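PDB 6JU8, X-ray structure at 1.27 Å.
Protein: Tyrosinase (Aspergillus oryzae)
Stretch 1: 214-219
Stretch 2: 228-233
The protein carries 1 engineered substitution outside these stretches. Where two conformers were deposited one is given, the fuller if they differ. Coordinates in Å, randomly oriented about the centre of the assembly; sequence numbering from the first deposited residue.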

# COMPACT_ATOMS: atom_id res chain seq x y z
N ALA A 214 16.47 3.13 -20.08
CA ALA A 214 16.00 1.96 -19.33
C ALA A 214 16.73 1.84 -17.99
O ALA A 214 17.95 2.01 -17.87
N ILE A 215 15.95 1.55 -16.94
CA ILE A 215 16.44 1.34 -15.59
C ILE A 215 16.79 -0.14 -15.45
O ILE A 215 15.92 -0.99 -15.61
N THR A 216 18.04 -0.47 -15.15
CA THR A 216 18.43 -1.86 -14.91
C THR A 216 18.14 -2.28 -13.48
O THR A 216 17.85 -1.47 -12.62
N SER A 217 18.25 -3.59 -13.24
CA SER A 217 18.40 -4.04 -11.86
C SER A 217 19.65 -3.37 -11.26
O SER A 217 20.52 -2.85 -11.97
N GLN A 218 19.69 -3.35 -9.93
CA GLN A 218 20.74 -2.65 -9.20
C GLN A 218 21.33 -3.55 -8.13
O GLN A 218 20.66 -4.02 -7.21
N LYS A 219 22.62 -3.86 -8.23
CA LYS A 219 23.27 -4.86 -7.38
C LYS A 219 23.59 -4.22 -6.03
O LYS A 219 24.13 -3.11 -6.00
N ASP A 228 20.51 -8.61 -6.92
CA ASP A 228 20.12 -7.69 -7.97
C ASP A 228 18.70 -7.21 -7.74
O ASP A 228 17.69 -7.88 -7.99
N LEU A 229 18.59 -6.01 -7.15
CA LEU A 229 17.25 -5.47 -6.84
C LEU A 229 16.53 -5.23 -8.14
O LEU A 229 17.08 -4.54 -9.01
N PRO A 230 15.34 -5.80 -8.31
CA PRO A 230 14.69 -5.83 -9.64
C PRO A 230 13.95 -4.57 -10.06
O PRO A 230 12.79 -4.62 -10.50
N PHE A 231 14.62 -3.42 -9.99
CA PHE A 231 14.02 -2.14 -10.35
C PHE A 231 13.68 -2.10 -11.84
O PHE A 231 12.81 -1.30 -12.20
N ASP A 232 14.30 -2.92 -12.68
CA ASP A 232 13.89 -3.02 -14.07
C ASP A 232 12.48 -3.58 -14.23
O ASP A 232 11.85 -3.35 -15.27
N LYS A 233 11.97 -4.28 -13.22
CA LYS A 233 10.66 -4.94 -13.27
C LYS A 233 9.57 -4.10 -12.62
O LYS A 233 8.42 -4.54 -12.52

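The frame is a short antiparallel pairing: Gln 218 N donates to Leu 229 O (3.0 Å, 157°) and Leu 229 N to Gln 218 O (2.9 Å, 152°). This register puts the side chains of Gln 218 and Leu 229 on one face of the sheet and those of Lys 219 and Asp 228 on the other.

On the latter face, the charged pair closes a salt bridge, Lys 219 NZ to Asp 228 OD1 at 2.8 Å. The lysine begins extended (chi1 and chi2 t), then bends through chi3 and chi4, both m, bringing its ammonium to the carboxylate of Asp 228 (chi1 m).

Apolar packing centres on Phe 231 (chi1 m). Its CB lies 4.1 Å from CG2 of Ile 215, whose CA-to-CB bond points toward the other stretch although its end leads away. Gln 218, m at chi1 and chi2, sets CG 3.7 Å from Phe 231 CD2, at the ring edge; its folded amide returns to its own stretch, NE2 donating to Thr 216 O (3.0 Å, 131°).

Two waters bridge polar groups across the stretches. Water 1 joins Ser 217 OG (2.8 Å; chi1 p) to Asp 228 OD1, to which it donates at 2.7 Å. Water 2 accepts from Ser 217 N (3.0 Å) and donates weakly to Asp 232 OD2 (3.4 Å; chi1 p).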

# COMPACT_ATOMS: atom_id res chain seq x y z
CB ALA A 214 16.21 0.68 -20.14
CB ILE A 215 15.38 1.72 -14.54
CG1 ILE A 215 14.90 3.17 -14.67
CG2 ILE A 215 15.88 1.44 -13.12
CD1 ILE A 215 15.93 4.22 -14.35
CB THR A 216 19.93 -2.06 -15.19
OG1 THR A 216 20.70 -1.30 -14.27
CG2 THR A 216 20.28 -1.57 -16.60
CB SER A 217 18.52 -5.55 -11.76
OG SER A 217 19.68 -6.06 -12.40
CB GLN A 218 20.17 -1.37 -8.58
CG GLN A 218 19.50 -0.46 -9.60
CD GLN A 218 20.45 0.12 -10.62
OE1 GLN A 218 21.65 0.30 -10.39
NE2 GLN A 218 19.91 0.49 -11.78
CB LYS A 219 24.54 -5.45 -7.99
CG LYS A 219 25.06 -6.69 -7.26
CD LYS A 219 26.37 -7.13 -7.85
CE LYS A 219 26.32 -7.59 -9.30
NZ LYS A 219 25.28 -8.61 -9.59
CB ASP A 228 20.29 -8.38 -9.33
CG ASP A 228 21.73 -8.77 -9.62
OD1 ASP A 228 22.59 -7.89 -9.48
OD2 ASP A 228 22.00 -9.94 -9.94
CB LEU A 229 17.44 -4.15 -6.08
CG LEU A 229 18.19 -4.23 -4.75
CD1 LEU A 229 18.28 -2.86 -4.09
CD2 LEU A 229 17.47 -5.23 -3.85
CB PRO A 230 13.71 -7.00 -9.51
CG PRO A 230 13.31 -6.99 -8.05
CD PRO A 230 14.58 -6.61 -7.33
CB PHE A 231 14.93 -0.99 -9.94
CG PHE A 231 15.05 -0.88 -8.45
CD1 PHE A 231 13.96 -0.65 -7.63
CD2 PHE A 231 16.29 -1.01 -7.83
CE1 PHE A 231 14.08 -0.53 -6.27
CE2 PHE A 231 16.43 -0.84 -6.47
CZ PHE A 231 15.33 -0.57 -5.67
CB ASP A 232 14.89 -3.91 -14.83
CG ASP A 232 15.15 -5.28 -14.23
OD1 ASP A 232 15.12 -5.44 -12.99
OD2 ASP A 232 15.36 -6.25 -15.01
CB LYS A 233 10.72 -6.30 -12.58
CG LYS A 233 11.74 -7.25 -13.16
CD LYS A 233 11.52 -7.54 -14.63
CE LYS A 233 12.52 -8.56 -15.16
NZ LYS A 233 12.20 -8.84 -16.60
O HOH W 1 22.02 -5.65 -10.95
O HOH W 2 18.61 -5.43 -15.62
O HOH W 3 24.04 -10.98 -7.70